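Side-chain contacts in cell cycle serine/threonine-protein kinase CDC5/MSD2 (Saccharomyces cerevisiae, PDB 6MF4), which phosphorylates proteins on serine and threonine in mitotic exit, and is represented here by its phosphoprotein-binding polo-box domain: residues A[103-106]-A[107-110]; A[238-241]-A[242-245]; A[248-251]-A[252-256]. All coordinates share one frame; numbering follows the deposited sequence.

Contact 1 of 3, residues A[103-106]-A[107-110]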
loop_
_atom_site.group_PDB
_atom_site.type_symbol
_atom_site.label_atom_id
_atom_site.label_comp_id
_atom_site.label_asym_id
_atom_site.label_seq_id
_atom_site.Cartn_x
_atom_site.Cartn_y
_atom_site.Cartn_z
ATOM N N VAL A 103 -1.420 -1.479 13.120
ATOM C CA VAL A 103 -2.129 -1.230 14.361
ATOM C C VAL A 103 -2.570 0.228 14.413
ATOM O O VAL A 103 -1.826 1.133 14.028
ATOM C CB VAL A 103 -1.258 -1.595 15.585
ATOM C CG1 VAL A 103 -0.049 -0.673 15.698
ATOM C CG2 VAL A 103 -2.086 -1.573 16.861
ATOM N N ASP A 104 -3.800 0.432 14.878
ATOM C CA ASP A 104 -4.458 1.732 14.830
ATOM C C ASP A 104 -4.939 2.124 16.225
ATOM O O ASP A 104 -6.128 2.046 16.538
ATOM C CB ASP A 104 -5.623 1.687 13.834
ATOM C CG ASP A 104 -6.178 3.059 13.510
ATOM O OD1 ASP A 104 -5.515 4.073 13.816
ATOM O OD2 ASP A 104 -7.282 3.118 12.931
ATOM N N TYR A 105 -3.986 2.517 17.064
ATOM C CA TYR A 105 -4.269 3.005 18.404
ATOM C C TYR A 105 -4.561 4.499 18.373
ATOM O O TYR A 105 -4.134 5.206 17.456
ATOM C CB TYR A 105 -3.090 2.739 19.335
ATOM C CG TYR A 105 -2.801 1.282 19.645
ATOM C CD1 TYR A 105 -3.825 0.375 19.899
ATOM C CD2 TYR A 105 -1.493 0.826 19.714
ATOM C CE1 TYR A 105 -3.544 -0.951 20.204
ATOM C CE2 TYR A 105 -1.205 -0.494 20.012
ATOM C CZ TYR A 105 -2.230 -1.377 20.257
ATOM O OH TYR A 105 -1.930 -2.689 20.558
ATOM N N SER A 106 -5.273 4.972 19.392
ATOM C CA SER A 106 -5.622 6.384 19.516
ATOM C C SER A 106 -4.675 7.149 20.429
ATOM O O SER A 106 -4.652 8.381 20.406
ATOM C CB SER A 106 -7.041 6.529 20.063
ATOM O OG SER A 106 -7.111 5.993 21.376
ATOM N N ASN A 107 -3.908 6.423 21.239
ATOM C CA ASN A 107 -3.191 7.036 22.354
ATOM C C ASN A 107 -1.675 6.900 22.306
ATOM O O ASN A 107 -1.014 7.039 23.333
ATOM C CB ASN A 107 -3.695 6.440 23.672
ATOM C CG ASN A 107 -3.378 4.960 23.805
ATOM O OD1 ASN A 107 -3.351 4.224 22.820
ATOM N ND2 ASN A 107 -3.128 4.519 25.036
ATOM N N LYS A 108 -1.121 6.650 21.124
ATOM C CA LYS A 108 0.318 6.434 20.995
ATOM C C LYS A 108 0.952 7.357 19.948
ATOM O O LYS A 108 2.085 7.137 19.518
ATOM C CB LYS A 108 0.588 4.965 20.654
ATOM C CG LYS A 108 0.119 3.992 21.737
ATOM C CD LYS A 108 0.911 4.146 23.033
ATOM C CE LYS A 108 0.466 3.125 24.080
ATOM N NZ LYS A 108 1.089 3.339 25.419
ATOM N N HIS A 109 0.205 8.389 19.558
ATOM C CA HIS A 109 0.675 9.439 18.649
ATOM C C HIS A 109 1.035 8.949 17.254
ATOM O O HIS A 109 1.853 9.562 16.567
ATOM C CB HIS A 109 1.876 10.160 19.263
ATOM C CG HIS A 109 1.526 10.932 20.492
ATOM N ND1 HIS A 109 1.594 10.389 21.755
ATOM C CD2 HIS A 109 1.064 12.196 20.646
ATOM C CE1 HIS A 109 1.205 11.289 22.638
ATOM N NE2 HIS A 109 0.879 12.394 21.992
ATOM N N GLY A 110 0.412 7.862 16.816
ATOM C CA GLY A 110 0.592 7.440 15.445
ATOM C C GLY A 110 -0.026 6.114 15.061
ATOM O O GLY A 110 -0.311 5.264 15.903
HETATM O O HOH W 1 -1.291 2.788 16.294
HETATM O O HOH W 2 -1.926 6.680 18.316
HETATM O O HOH W 3 -2.313 9.884 20.381
#
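Between Tyr105 and Gly110 the backbone turns back on itself as an open loop, and no direct hydrogen bond joins residues 103-106 to residues 107-110. Three waters do that work. Water 1 sits between the two ends of the loop: it accepts from Tyr105 N at 2.8 Å and is also hydrogen-bonded to Val103 O and Gly110 O. Water 2 lies inside the loop. It donates to Tyr105 O at 2.8 Å and accepts from both Lys108 N and Gly110 N. Water 3 lies further round, giving a proton to Ser106 O and taking one from His109 N. It also stands over the centre of one face of the His109 ring. Backbone groups of the two halves are thus linked through solvent.

The side chains add a light apolar touch. Tyr105 and Lys108 run side by side and point the same way. The contact is made at the root of the lysine, with Lys108 CG 4.1 Å from Tyr105 CD2. The lysine chain bends at chi2 (-66°) and then runs straight, so its amino end leaves the tyrosine. Asn107 OD1 comes to 3.8 Å from Tyr105 CB. Val103 CG2 lies over one face of the same ring, toward its rim. Lys108 also touches Phe173 and Phe174 of helix 165-178. Asp104 instead forms a salt bridge with Arg205, in the range of the second polo box. This is the water-bridged loop of a beta hairpin, joining strands 99-103 and 111-115, the first two strands of the six-stranded antiparallel sheet of polo box 1.

Contact 2 of 3, residues A[238-241]-A[242-245]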
loop_
_atom_site.group_PDB
_atom_site.type_symbol
_atom_site.label_atom_id
_atom_site.label_comp_id
_atom_site.label_asym_id
_atom_site.label_seq_id
_atom_site.Cartn_x
_atom_site.Cartn_y
_atom_site.Cartn_z
ATOM N N VAL A 238 -2.487 -9.076 -9.874
ATOM C CA VAL A 238 -3.135 -9.302 -8.593
ATOM C C VAL A 238 -2.314 -10.310 -7.800
ATOM O O VAL A 238 -1.884 -11.340 -8.324
ATOM C CB VAL A 238 -4.592 -9.799 -8.752
ATOM C CG1 VAL A 238 -4.659 -11.038 -9.637
ATOM C CG2 VAL A 238 -5.223 -10.069 -7.386
ATOM N N THR A 239 -2.077 -9.980 -6.538
ATOM C CA THR A 239 -1.343 -10.852 -5.640
ATOM C C THR A 239 -2.306 -11.315 -4.570
ATOM O O THR A 239 -2.899 -10.504 -3.858
ATOM C CB THR A 239 -0.132 -10.137 -5.009
ATOM O OG1 THR A 239 0.795 -9.781 -6.038
ATOM C CG2 THR A 239 0.567 -11.032 -3.992
ATOM N N TYR A 240 -2.482 -12.625 -4.480
ATOM C CA TYR A 240 -3.350 -13.187 -3.472
ATOM C C TYR A 240 -2.511 -13.636 -2.295
ATOM O O TYR A 240 -1.479 -14.287 -2.458
ATOM C CB TYR A 240 -4.166 -14.351 -4.026
ATOM C CG TYR A 240 -4.947 -15.067 -2.952
ATOM C CD1 TYR A 240 -6.162 -14.571 -2.503
ATOM C CD2 TYR A 240 -4.461 -16.230 -2.377
ATOM C CE1 TYR A 240 -6.874 -15.218 -1.517
ATOM C CE2 TYR A 240 -5.166 -16.884 -1.392
ATOM C CZ TYR A 240 -6.369 -16.376 -0.966
ATOM O OH TYR A 240 -7.062 -17.037 0.018
ATOM N N ILE A 241 -2.962 -13.262 -1.107
ATOM C CA ILE A 241 -2.318 -13.667 0.127
ATOM C C ILE A 241 -3.341 -14.458 0.936
ATOM O O ILE A 241 -4.338 -13.907 1.398
ATOM C CB ILE A 241 -1.816 -12.458 0.931
ATOM C CG1 ILE A 241 -0.927 -11.560 0.061
ATOM C CG2 ILE A 241 -1.070 -12.914 2.173
ATOM C CD1 ILE A 241 -1.071 -10.082 0.365
ATOM N N SER A 242 -3.100 -15.754 1.087
ATOM C CA SER A 242 -4.042 -16.624 1.778
ATOM C C SER A 242 -4.026 -16.357 3.284
ATOM O O SER A 242 -3.106 -15.703 3.788
ATOM C CB SER A 242 -3.710 -18.090 1.502
ATOM O OG SER A 242 -2.587 -18.499 2.261
ATOM N N PRO A 243 -5.047 -16.855 4.006
ATOM C CA PRO A 243 -5.100 -16.696 5.466
ATOM C C PRO A 243 -3.907 -17.327 6.190
ATOM O O PRO A 243 -3.731 -17.070 7.382
ATOM C CB PRO A 243 -6.405 -17.403 5.850
ATOM C CG PRO A 243 -7.245 -17.356 4.623
ATOM C CD PRO A 243 -6.291 -17.440 3.471
ATOM N N SER A 244 -3.117 -18.138 5.485
ATOM C CA SER A 244 -1.877 -18.693 6.029
ATOM C C SER A 244 -0.656 -17.974 5.443
ATOM O O SER A 244 0.484 -18.399 5.650
ATOM C CB SER A 244 -1.791 -20.196 5.745
ATOM O OG SER A 244 -1.826 -20.458 4.352
ATOM N N HIS A 245 -0.923 -16.901 4.695
ATOM C CA HIS A 245 0.092 -15.959 4.213
ATOM C C HIS A 245 0.909 -16.531 3.065
ATOM O O HIS A 245 2.031 -16.087 2.803
ATOM C CB HIS A 245 1.019 -15.524 5.353
ATOM C CG HIS A 245 0.315 -14.783 6.443
ATOM N ND1 HIS A 245 0.874 -14.564 7.683
ATOM C CD2 HIS A 245 -0.907 -14.203 6.473
ATOM C CE1 HIS A 245 0.021 -13.885 8.431
ATOM N NE2 HIS A 245 -1.066 -13.654 7.720
#
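Tyr240 lays the outer part of its ring along the backbone of Ser242. Its CE2 is 3.4 Å from Ser242 CA, and CZ and OH also approach Ser242 CA. Ser242 CB also meets this ring, at 3.5 Å from Tyr240 CE2. The ring reaches forward because CG stands opposite the backbone N (chi1 173°) and next to the carbonyl carbon, on the side of the chain that leads into the turn. The hydroxyl then arrives beside the next residue, with Tyr240 OH 3.6 Å from Pro243 CD. This is a van der Waals touch. The polar partner of the hydroxyl is His227 ND1, and Tyr264 meets the tyrosine ring with its plane at about 40°.

Strand 237-241 ends here in a type I beta turn from Ser242 to His245, closed by a bond of 2.7 Å from His245 N to Ser242 O. Pro243 is the second residue of the turn, and its ring suits the phi of -60° needed there. The turn opens the hairpin connection to strand 247-251, the edge strand of the polo box 2 sheet. Ser242 OG holds the turn. It shares a hydrogen bond of 3.0 Å with Ser244 OG, and the same OG bonds Glu246 N just beyond the turn.

Ile241 packs with the other end of the turn. Its CG2 branch, opposite the backbone N, comes to 3.8 Å from His245 CA, while CG1 and CD1 lead away. The His245 ring is more distant, with CD2 at 4.5 Å from Ile241 CG2. The imidazole meets the ring of His226 instead, the two planes inclined to each other.

Contact 3 of 3, residues A[248-251]-A[252-256]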
loop_
_atom_site.group_PDB
_atom_site.type_symbol
_atom_site.label_atom_id
_atom_site.label_comp_id
_atom_site.label_asym_id
_atom_site.label_seq_id
_atom_site.Cartn_x
_atom_site.Cartn_y
_atom_site.Cartn_z
ATOM N N THR A 248 0.886 -15.498 -3.850
ATOM C CA THR A 248 0.975 -15.866 -5.258
ATOM C C THR A 248 0.479 -14.713 -6.129
ATOM O O THR A 248 -0.549 -14.106 -5.834
ATOM C CB THR A 248 0.158 -17.130 -5.555
ATOM O OG1 THR A 248 -1.104 -17.047 -4.878
ATOM C CG2 THR A 248 0.895 -18.363 -5.069
ATOM N N THR A 249 1.217 -14.420 -7.195
ATOM C CA THR A 249 0.904 -13.289 -8.068
ATOM C C THR A 249 0.549 -13.762 -9.470
ATOM O O THR A 249 1.229 -14.621 -10.034
ATOM C CB THR A 249 2.089 -12.307 -8.131
ATOM O OG1 THR A 249 2.337 -11.790 -6.817
ATOM C CG2 THR A 249 1.808 -11.148 -9.087
ATOM N N TYR A 250 -0.523 -13.191 -10.017
ATOM C CA TYR A 250 -1.012 -13.529 -11.349
ATOM C C TYR A 250 -1.330 -12.274 -12.150
ATOM O O TYR A 250 -1.644 -11.231 -11.571
ATOM C CB TYR A 250 -2.282 -14.380 -11.269
ATOM C CG TYR A 250 -2.174 -15.621 -10.419
ATOM C CD1 TYR A 250 -2.427 -15.574 -9.055
ATOM C CD2 TYR A 250 -1.839 -16.844 -10.983
ATOM C CE1 TYR A 250 -2.339 -16.708 -8.274
ATOM C CE2 TYR A 250 -1.747 -17.985 -10.210
ATOM C CZ TYR A 250 -2.000 -17.911 -8.857
ATOM O OH TYR A 250 -1.905 -19.047 -8.083
ATOM N N PRO A 251 -1.260 -12.370 -13.491
ATOM C CA PRO A 251 -1.922 -11.337 -14.290
ATOM C C PRO A 251 -3.407 -11.332 -13.969
ATOM O O PRO A 251 -4.006 -12.403 -13.896
ATOM C CB PRO A 251 -1.657 -11.774 -15.735
ATOM C CG PRO A 251 -0.448 -12.646 -15.657
ATOM C CD PRO A 251 -0.540 -13.343 -14.331
ATOM N N LEU A 252 -3.990 -10.157 -13.765
ATOM C CA LEU A 252 -5.391 -10.072 -13.382
ATOM C C LEU A 252 -6.290 -10.716 -14.436
ATOM O O LEU A 252 -7.250 -11.407 -14.101
ATOM C CB LEU A 252 -5.793 -8.614 -13.160
ATOM C CG LEU A 252 -7.264 -8.345 -12.835
ATOM C CD1 LEU A 252 -7.719 -9.139 -11.617
ATOM C CD2 LEU A 252 -7.493 -6.855 -12.615
ATOM N N VAL A 253 -5.974 -10.493 -15.705
ATOM C CA VAL A 253 -6.806 -11.009 -16.785
ATOM C C VAL A 253 -6.825 -12.539 -16.760
ATOM O O VAL A 253 -7.830 -13.157 -17.101
ATOM C CB VAL A 253 -6.320 -10.495 -18.165
ATOM C CG1 VAL A 253 -4.919 -11.003 -18.484
ATOM C CG2 VAL A 253 -7.312 -10.886 -19.258
ATOM N N GLU A 254 -5.723 -13.144 -16.324
ATOM C CA GLU A 254 -5.647 -14.595 -16.190
ATOM C C GLU A 254 -6.580 -15.108 -15.090
ATOM O O GLU A 254 -7.207 -16.158 -15.237
ATOM C CB GLU A 254 -4.206 -15.024 -15.904
ATOM C CG GLU A 254 -4.029 -16.522 -15.676
ATOM C CD GLU A 254 -2.587 -16.905 -15.384
ATOM O OE1 GLU A 254 -2.370 -17.900 -14.659
ATOM O OE2 GLU A 254 -1.669 -16.215 -15.881
ATOM N N VAL A 255 -6.670 -14.367 -13.989
ATOM C CA VAL A 255 -7.558 -14.737 -12.891
ATOM C C VAL A 255 -9.011 -14.571 -13.314
ATOM O O VAL A 255 -9.867 -15.373 -12.946
ATOM C CB VAL A 255 -7.280 -13.892 -11.622
ATOM C CG1 VAL A 255 -8.346 -14.130 -10.554
ATOM C CG2 VAL A 255 -5.904 -14.213 -11.066
ATOM N N LEU A 256 -9.289 -13.528 -14.089
ATOM C CA LEU A 256 -10.644 -13.285 -14.566
ATOM C C LEU A 256 -11.095 -14.422 -15.481
ATOM O O LEU A 256 -12.213 -14.922 -15.353
ATOM C CB LEU A 256 -10.728 -11.940 -15.290
ATOM C CG LEU A 256 -10.575 -10.724 -14.372
ATOM C CD1 LEU A 256 -10.395 -9.451 -15.181
ATOM C CD2 LEU A 256 -11.767 -10.594 -13.442
#
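The Tyr250 ring meets the Glu254 carboxylate at one edge: Glu254 OE1 lies near the ring plane, 3.9 Å from Tyr250 CD2, and the two planes are 76° apart. Val255 CG2 comes to the ring obliquely. Val255 CG2 is nearest Tyr250 CB, at 3.6 Å, and the two side chains cross at about a right angle. Pro262 also touches Tyr250.

The other carboxylate oxygen packs against the proline ring: Glu254 OE2 is 3.5 Å from Pro251 CD. Glu254 has CG opposite its backbone N (chi1 177°) and the chain is extended beyond CG, which carries the carboxylate back past the proline to the tyrosine edge. Pro251 CB also rests against Val253 CG1, at 4.3 Å.

Pro251 O receives two weak bonds, from Glu254 N at 3.1 Å and Val255 N at 3.3 Å. The latter is the straighter, at 152°. Leu252 turns to the inside, against Ile73 and Ala76 of helix 56-82. Together these residues form a strand-to-helix junction with Pro251 at the N-cap, where residues 248-251 of the last sheet strand of polo box 2 run nearly perpendicular to 252-256, the start of helix 252-258.

How the contacts relate
Along the chain the contacts come in the order 1, 2, 3. Contact 1 is a hairpin loop of polo box 1; the other two belong to polo box 2, so the set samples both halves of the polo-box domain. The centre of contact 1 is about 27 Å from that of contact 2 and about 36 Å from that of contact 3, and it touches neither. Contacts 2 and 3 have centres about 13 Å apart and do touch. Their strands, 237-241 and 247-251, are antiparallel neighbours, joined by a probable hydrogen bond from Tyr240 N to Thr248 O (2.8 Å). Val238 also packs on Val255. Together they form the closing edge of the polo box 2 sheet and its step into the helix.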